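Fibrillarin-like rRNA/tRNA 2'-O-methyltransferase (Methanocaldococcus jannaschii, PDB 1FBN) probably transfers a methyl group from S-adenosyl-L-methionine to ribose 2'-hydroxyls of rRNA and tRNA, at sites chosen by a guide RNA in box C/D particles. Local coordinates at residues Val69-Arg74 / Gly171-Ile176; Lys23-Lys28 / Ala62-Leu67. All coordinates share one frame; numbering follows the deposited sequence.

Interaction 1 (Val69-Arg74 / Gly171-Ile176); sequences VMPIKR and GGYGMI
Pro71 and its neighbours lie against Tyr173 and Met175 in a wholly apolar contact, where the loop leading from helix 58-64 to strand 77-81 crosses one face of the mixed seven-stranded sheet of a Rossmann-like, S-adenosyl-L-methionine-dependent methyltransferase fold. The two residues of strand 172-179 that meet the loop are separated by Gly174, so their side chains rise from the same side of the sheet. Tyr173 CG stands anti to its carbonyl carbon (chi1 -68°), and one ring face receives Pro71. The touch is a CH-pi contact: Pro71 CB sits 3.8 Å from the centroid of the Tyr173 ring, 29° off the ring normal. It lies nearer the root of the ring than its hydroxyl end, with Pro71 CB 3.4 Å from Tyr173 CG. Val69 CG1 adds a methyl 3.9 Å from Tyr173 CE2. An alanine in place of Tyr173 would probably leave Pro71 CB and Val69 CG1 without the ring they pack on and open a gap under the loop. Deeper in, Met175, a selenomethionine, meets Pro71 tip to tip, its SE 4.0 Å from Pro71 CG. Ile72 CD1 reaches the same side chain, 4.1 Å from Met175 SE. Val146 of the adjoining strand 144-149 also touches Pro71 and Ile72, while Val224 of strand 220-227 touches Val69 and Tyr173. The Met175 chain bends at chi3 (85°), which places CE 3.9 Å from SE of Met70, also a selenomethionine.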
ATOM      1  N   VAL A  69      -4.657  11.756  -2.368  1.00 19.32           N
ATOM      2  CA  VAL A  69      -4.190  11.744  -0.986  1.00 20.00           C
ATOM      3  C   VAL A  69      -3.254  10.556  -0.764  1.00 20.11           C
ATOM      4  O   VAL A  69      -3.696   9.407  -0.725  1.00 20.45           O
ATOM      5  CB  VAL A  69      -5.374  11.640   0.019  1.00 20.15           C
ATOM      6  CG1 VAL A  69      -4.870  11.780   1.451  1.00 18.72           C
ATOM      7  CG2 VAL A  69      -6.424  12.697  -0.285  1.00 20.32           C
HETATM    8  N   MSE A  70      -1.956  10.834  -0.679  1.00 20.24           N
HETATM    9  CA  MSE A  70      -0.955   9.796  -0.435  1.00 19.19           C
HETATM   10  C   MSE A  70      -0.230  10.188   0.849  1.00 19.93           C
HETATM   11  O   MSE A  70       0.694  11.006   0.832  1.00 21.20           O
HETATM   12  CB  MSE A  70       0.020   9.684  -1.613  1.00 19.39           C
HETATM   13  CG  MSE A  70       1.179   8.720  -1.376  1.00 18.46           C
HETATM   14 SE   MSE A  70       0.656   7.075  -0.874  1.00 11.94          SE
HETATM   15  CE  MSE A  70       2.101   6.145  -1.345  1.00 19.05           C
ATOM     16  N   PRO A  71      -0.674   9.631   1.988  1.00 19.79           N
ATOM     17  CA  PRO A  71      -0.122   9.883   3.324  1.00 22.08           C
ATOM     18  C   PRO A  71       1.243   9.274   3.666  1.00 23.83           C
ATOM     19  O   PRO A  71       1.878   9.696   4.630  1.00 26.55           O
ATOM     20  CB  PRO A  71      -1.224   9.358   4.238  1.00 20.81           C
ATOM     21  CG  PRO A  71      -1.753   8.194   3.471  1.00 20.03           C
ATOM     22  CD  PRO A  71      -1.845   8.737   2.068  1.00 18.89           C
ATOM     23  N   ILE A  72       1.691   8.288   2.896  1.00 24.63           N
ATOM     24  CA  ILE A  72       2.981   7.660   3.157  1.00 27.16           C
ATOM     25  C   ILE A  72       4.113   8.611   2.783  1.00 29.35           C
ATOM     26  O   ILE A  72       4.286   8.952   1.617  1.00 31.91           O
ATOM     27  CB  ILE A  72       3.126   6.321   2.391  1.00 27.72           C
ATOM     28  CG1 ILE A  72       2.053   5.335   2.868  1.00 26.20           C
ATOM     29  CG2 ILE A  72       4.531   5.737   2.591  1.00 27.56           C
ATOM     30  CD1 ILE A  72       2.019   4.024   2.109  1.00 24.56           C
ATOM     31  N   LYS A  73       4.865   9.042   3.792  1.00 30.10           N
ATOM     32  CA  LYS A  73       5.986   9.963   3.609  1.00 30.01           C
ATOM     33  C   LYS A  73       7.319   9.253   3.878  1.00 28.00           C
ATOM     34  O   LYS A  73       7.342   8.065   4.204  1.00 24.46           O
ATOM     35  CB  LYS A  73       5.834  11.154   4.561  1.00 32.82           C
ATOM     36  CG  LYS A  73       4.494  11.872   4.491  1.00 35.66           C
ATOM     37  CD  LYS A  73       4.313  12.629   3.188  1.00 40.19           C
ATOM     38  CE  LYS A  73       3.045  13.474   3.213  1.00 42.30           C
ATOM     39  NZ  LYS A  73       2.940  14.359   2.019  1.00 44.80           N
ATOM     40  N   ARG A  74       8.423   9.995   3.773  1.00 26.79           N
ATOM     41  CA  ARG A  74       9.762   9.443   3.992  1.00 26.84           C
ATOM     42  C   ARG A  74       9.990   8.897   5.391  1.00 28.41           C
ATOM     43  O   ARG A  74      10.636   7.864   5.556  1.00 29.08           O
ATOM     44  CB  ARG A  74      10.848  10.480   3.692  1.00 25.71           C
ATOM     45  CG  ARG A  74      11.022  10.811   2.226  1.00 29.54           C
ATOM     46  CD  ARG A  74      12.019  11.943   2.037  1.00 33.47           C
ATOM     47  NE  ARG A  74      13.309  11.492   1.519  1.00 38.11           N
ATOM     48  CZ  ARG A  74      14.413  11.373   2.249  1.00 41.27           C
ATOM     49  NH1 ARG A  74      14.392  11.668   3.541  1.00 48.57           N
ATOM     50  NH2 ARG A  74      15.547  10.976   1.686  1.00 39.08           N
ATOM     51  N   GLY A 171      -5.444  11.184  13.493  1.00 27.81           N
ATOM     52  CA  GLY A 171      -5.022  12.056  12.413  1.00 25.43           C
ATOM     53  C   GLY A 171      -4.248  11.249  11.377  1.00 22.79           C
ATOM     54  O   GLY A 171      -3.956  11.739  10.289  1.00 22.08           O
ATOM     55  N   GLY A 172      -3.900  10.014  11.739  1.00 22.94           N
ATOM     56  CA  GLY A 172      -3.185   9.122  10.843  1.00 18.57           C
ATOM     57  C   GLY A 172      -4.111   8.679   9.726  1.00 18.02           C
ATOM     58  O   GLY A 172      -5.278   9.063   9.700  1.00 17.35           O
ATOM     59  N   TYR A 173      -3.615   7.834   8.828  1.00 19.05           N
ATOM     60  CA  TYR A 173      -4.413   7.387   7.693  1.00 18.33           C
ATOM     61  C   TYR A 173      -4.532   5.886   7.498  1.00 19.87           C
ATOM     62  O   TYR A 173      -3.602   5.122   7.778  1.00 19.15           O
ATOM     63  CB  TYR A 173      -3.857   7.977   6.394  1.00 19.54           C
ATOM     64  CG  TYR A 173      -4.020   9.465   6.256  1.00 21.27           C
ATOM     65  CD1 TYR A 173      -3.182  10.343   6.940  1.00 21.70           C
ATOM     66  CD2 TYR A 173      -5.010  10.000   5.439  1.00 22.23           C
ATOM     67  CE1 TYR A 173      -3.328  11.720   6.819  1.00 23.18           C
ATOM     68  CE2 TYR A 173      -5.163  11.379   5.307  1.00 23.83           C
ATOM     69  CZ  TYR A 173      -4.321  12.230   6.004  1.00 23.82           C
ATOM     70  OH  TYR A 173      -4.494  13.589   5.914  1.00 25.33           O
ATOM     71  N   GLY A 174      -5.681   5.492   6.954  1.00 18.84           N
ATOM     72  CA  GLY A 174      -5.939   4.102   6.650  1.00 17.40           C
ATOM     73  C   GLY A 174      -6.125   3.987   5.147  1.00 18.40           C
ATOM     74  O   GLY A 174      -6.905   4.742   4.560  1.00 18.92           O
HETATM   75  N   MSE A 175      -5.340   3.117   4.514  1.00 15.99           N
HETATM   76  CA  MSE A 175      -5.431   2.881   3.075  1.00 16.32           C
HETATM   77  C   MSE A 175      -5.878   1.431   2.918  1.00 15.95           C
HETATM   78  O   MSE A 175      -5.230   0.525   3.436  1.00 16.33           O
HETATM   79  CB  MSE A 175      -4.069   3.082   2.393  1.00 13.92           C
HETATM   80  CG  MSE A 175      -3.490   4.483   2.520  1.00 14.66           C
HETATM   81 SE   MSE A 175      -1.971   4.722   1.555  1.00 12.76          SE
HETATM   82  CE  MSE A 175      -2.659   5.148  -0.039  1.00 17.70           C
ATOM     83  N   ILE A 176      -6.995   1.208   2.235  1.00 16.14           N
ATOM     84  CA  ILE A 176      -7.491  -0.153   2.062  1.00 15.29           C
ATOM     85  C   ILE A 176      -8.014  -0.443   0.653  1.00 15.65           C
ATOM     86  O   ILE A 176      -8.872   0.274   0.126  1.00 15.41           O
ATOM     87  CB  ILE A 176      -8.582  -0.491   3.136  1.00 16.78           C
ATOM     88  CG1 ILE A 176      -9.000  -1.963   3.047  1.00 16.03           C
ATOM     89  CG2 ILE A 176      -9.797   0.424   2.985  1.00 17.46           C
ATOM     90  CD1 ILE A 176      -9.984  -2.386   4.114  1.00 17.70           C
TER

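Interaction 2 (Lys23-Lys28 / Ala62-Leu67); sequences KRIATK and AIIKGL
Ile25 and Ile64 meet through their methyl groups, Ile25 CG2 lying 4.2 Å from Ile64 CD1, and Ile63 completes a small apolar patch between strand 25-28 and the end of helix 58-64. Ile25 turns its other branch to Ile63: Ile25 CD1 comes within 3.9 Å of Ile63 CG2 and equally near CB, while Ile63 CD1 is 4.1 Å from the same methyl. Ile25 CG1 lies between its backbone N and carbonyl carbon (chi1 60°), and from there CD1 extends to Ile63 while CG2 faces Ile64. Ile64 uses CD1 alone. Ile64 CD1 packs against the chain entering the strand, 3.8 Å from Lys23 O and 4.2 Å from Lys23 CB. Lys23 itself extends its long chain at the exposed margin of the contact.

Both isoleucines of the helix belong to its last turn, which closes in a Schellman motif: Leu67 N bonds to Ala62 O at 2.9 Å and Gly66 N to Ile63 O at 3.1 Å, with Gly66 at positive phi. On the strand side, backbone hydrogen bonds of Ile25 with Trp52 and of Arg24 with Val16 hold the chain in place, and Arg24 NH2 forms a salt bridge to Asp20. Trp52 also touches both Ile25 and Ile63. The contact thus joins the N-terminal antiparallel sheet, where strand 25-28 runs between strands 13-17 and 47-51, to helix 58-64, whose Ile63 also packs on Ile13 of strand 13-17.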
ATOM      1  N   LYS A  23       1.283   7.176 -18.880  1.00 33.27           N
ATOM      2  CA  LYS A  23       1.563   7.566 -17.508  1.00 32.62           C
ATOM      3  C   LYS A  23       2.407   6.481 -16.853  1.00 30.50           C
ATOM      4  O   LYS A  23       2.108   5.291 -16.969  1.00 30.43           O
ATOM      5  CB  LYS A  23       0.259   7.778 -16.733  1.00 35.21           C
ATOM      6  CG  LYS A  23      -0.604   8.901 -17.294  1.00 42.32           C
ATOM      7  CD  LYS A  23      -1.866   9.126 -16.467  1.00 47.22           C
ATOM      8  CE  LYS A  23      -2.688  10.294 -17.024  1.00 50.49           C
ATOM      9  NZ  LYS A  23      -3.944  10.561 -16.252  1.00 48.32           N
ATOM     10  N   ARG A  24       3.477   6.899 -16.188  1.00 27.93           N
ATOM     11  CA  ARG A  24       4.378   5.975 -15.509  1.00 25.05           C
ATOM     12  C   ARG A  24       4.896   6.568 -14.205  1.00 22.02           C
ATOM     13  O   ARG A  24       5.082   7.778 -14.102  1.00 20.70           O
ATOM     14  CB  ARG A  24       5.555   5.638 -16.420  1.00 26.90           C
ATOM     15  CG  ARG A  24       5.457   4.284 -17.075  1.00 30.50           C
ATOM     16  CD  ARG A  24       6.601   4.067 -18.030  1.00 31.53           C
ATOM     17  NE  ARG A  24       6.298   4.640 -19.331  1.00 34.50           N
ATOM     18  CZ  ARG A  24       6.197   3.930 -20.446  1.00 33.91           C
ATOM     19  NH1 ARG A  24       6.386   2.618 -20.423  1.00 39.35           N
ATOM     20  NH2 ARG A  24       5.879   4.530 -21.579  1.00 36.88           N
ATOM     21  N   ILE A  25       5.093   5.717 -13.200  1.00 20.59           N
ATOM     22  CA  ILE A  25       5.608   6.170 -11.907  1.00 20.88           C
ATOM     23  C   ILE A  25       6.707   5.247 -11.410  1.00 20.81           C
ATOM     24  O   ILE A  25       6.811   4.099 -11.839  1.00 20.21           O
ATOM     25  CB  ILE A  25       4.514   6.261 -10.813  1.00 21.88           C
ATOM     26  CG1 ILE A  25       3.876   4.890 -10.579  1.00 18.76           C
ATOM     27  CG2 ILE A  25       3.488   7.349 -11.164  1.00 18.29           C
ATOM     28  CD1 ILE A  25       2.904   4.874  -9.412  1.00 22.26           C
ATOM     29  N   ALA A  26       7.507   5.745 -10.474  1.00 19.80           N
ATOM     30  CA  ALA A  26       8.606   4.964  -9.934  1.00 20.19           C
ATOM     31  C   ALA A  26       9.002   5.432  -8.542  1.00 20.23           C
ATOM     32  O   ALA A  26       8.525   6.458  -8.053  1.00 19.97           O
ATOM     33  CB  ALA A  26       9.812   5.055 -10.874  1.00 19.87           C
ATOM     34  N   THR A  27       9.830   4.628  -7.883  1.00 19.68           N
ATOM     35  CA  THR A  27      10.348   4.972  -6.567  1.00 20.08           C
ATOM     36  C   THR A  27      11.876   4.898  -6.654  1.00 21.27           C
ATOM     37  O   THR A  27      12.432   4.242  -7.544  1.00 21.16           O
ATOM     38  CB  THR A  27       9.825   4.031  -5.447  1.00 18.23           C
ATOM     39  OG1 THR A  27      10.077   2.668  -5.795  1.00 18.86           O
ATOM     40  CG2 THR A  27       8.333   4.231  -5.222  1.00 18.73           C
ATOM     41  N   LYS A  28      12.545   5.642  -5.781  1.00 20.53           N
ATOM     42  CA  LYS A  28      13.999   5.661  -5.738  1.00 23.11           C
ATOM     43  C   LYS A  28      14.442   4.472  -4.873  1.00 23.95           C
ATOM     44  O   LYS A  28      14.217   4.452  -3.661  1.00 22.81           O
ATOM     45  CB  LYS A  28      14.465   6.987  -5.143  1.00 25.09           C
ATOM     46  CG  LYS A  28      15.944   7.249  -5.261  1.00 30.03           C
ATOM     47  CD  LYS A  28      16.276   8.629  -4.727  1.00 31.60           C
ATOM     48  CE  LYS A  28      15.657   9.717  -5.580  1.00 32.41           C
ATOM     49  NZ  LYS A  28      15.997  11.071  -5.064  1.00 35.13           N
ATOM     50  N   ALA A  62      -3.672   2.676  -8.045  1.00 16.65           N
ATOM     51  CA  ALA A  62      -4.446   3.757  -7.446  1.00 16.81           C
ATOM     52  C   ALA A  62      -3.855   5.109  -7.825  1.00 18.28           C
ATOM     53  O   ALA A  62      -4.590   6.035  -8.168  1.00 18.22           O
ATOM     54  CB  ALA A  62      -4.502   3.601  -5.931  1.00 16.81           C
ATOM     55  N   ILE A  63      -2.529   5.215  -7.768  1.00 17.82           N
ATOM     56  CA  ILE A  63      -1.851   6.458  -8.125  1.00 18.71           C
ATOM     57  C   ILE A  63      -2.045   6.752  -9.616  1.00 19.85           C
ATOM     58  O   ILE A  63      -2.405   7.869  -9.986  1.00 20.61           O
ATOM     59  CB  ILE A  63      -0.340   6.408  -7.778  1.00 19.29           C
ATOM     60  CG1 ILE A  63      -0.155   6.313  -6.261  1.00 18.10           C
ATOM     61  CG2 ILE A  63       0.370   7.653  -8.298  1.00 19.70           C
ATOM     62  CD1 ILE A  63       1.280   6.099  -5.825  1.00 17.80           C
ATOM     63  N   ILE A  64      -1.852   5.737 -10.460  1.00 19.34           N
ATOM     64  CA  ILE A  64      -2.016   5.891 -11.910  1.00 20.52           C
ATOM     65  C   ILE A  64      -3.447   6.325 -12.239  1.00 22.58           C
ATOM     66  O   ILE A  64      -3.658   7.173 -13.111  1.00 24.67           O
ATOM     67  CB  ILE A  64      -1.674   4.569 -12.676  1.00 19.65           C
ATOM     68  CG1 ILE A  64      -0.170   4.277 -12.611  1.00 19.36           C
ATOM     69  CG2 ILE A  64      -2.118   4.649 -14.134  1.00 18.95           C
ATOM     70  CD1 ILE A  64       0.700   5.241 -13.402  1.00 21.52           C
ATOM     71  N   LYS A  65      -4.414   5.779 -11.501  1.00 20.67           N
ATOM     72  CA  LYS A  65      -5.824   6.095 -11.707  1.00 19.71           C
ATOM     73  C   LYS A  65      -6.335   7.367 -11.025  1.00 20.27           C
ATOM     74  O   LYS A  65      -7.550   7.584 -10.956  1.00 21.61           O
ATOM     75  CB  LYS A  65      -6.705   4.901 -11.324  1.00 19.40           C
ATOM     76  CG  LYS A  65      -6.577   3.693 -12.252  1.00 20.32           C
ATOM     77  CD  LYS A  65      -6.913   4.036 -13.706  1.00 20.76           C
ATOM     78  CE  LYS A  65      -8.307   4.657 -13.854  1.00 22.14           C
ATOM     79  NZ  LYS A  65      -9.407   3.817 -13.298  1.00 24.50           N
ATOM     80  N   GLY A  66      -5.427   8.169 -10.472  1.00 19.91           N
ATOM     81  CA  GLY A  66      -5.842   9.424  -9.860  1.00 19.69           C
ATOM     82  C   GLY A  66      -5.851   9.657  -8.357  1.00 19.89           C
ATOM     83  O   GLY A  66      -6.492  10.604  -7.902  1.00 20.32           O
ATOM     84  N   LEU A  67      -5.159   8.829  -7.582  1.00 18.65           N
ATOM     85  CA  LEU A  67      -5.106   9.019  -6.132  1.00 17.72           C
ATOM     86  C   LEU A  67      -4.537  10.412  -5.855  1.00 19.07           C
ATOM     87  O   LEU A  67      -3.507  10.785  -6.422  1.00 18.38           O
ATOM     88  CB  LEU A  67      -4.195   7.966  -5.493  1.00 18.58           C
ATOM     89  CG  LEU A  67      -4.060   7.997  -3.970  1.00 18.79           C
ATOM     90  CD1 LEU A  67      -5.367   7.565  -3.336  1.00 20.70           C
ATOM     91  CD2 LEU A  67      -2.942   7.085  -3.516  1.00 18.65           C
TER

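Both contacts are apolar and lack hydrogen bonds between their segments, and they involve consecutive pieces of chain, the end of helix 58-64 and the loop after it. Interaction 2 fastens the end of helix 58-64 to the small N-terminal antiparallel sheet; interaction 1 lays the loop that follows this helix on the large mixed sheet. Each is partly buried. Interaction 1 lies nearer the centre of the chain and combines an aromatic face, a proline and two selenomethionines, whereas interaction 2 relies on isoleucine methyls and borders solvent at Lys23. Their centres are 15 Å apart, but Met175 CE packs 4.0 Å from Leu67 CD2, where the strand of interaction 1 meets the residue just past the helix end in interaction 2.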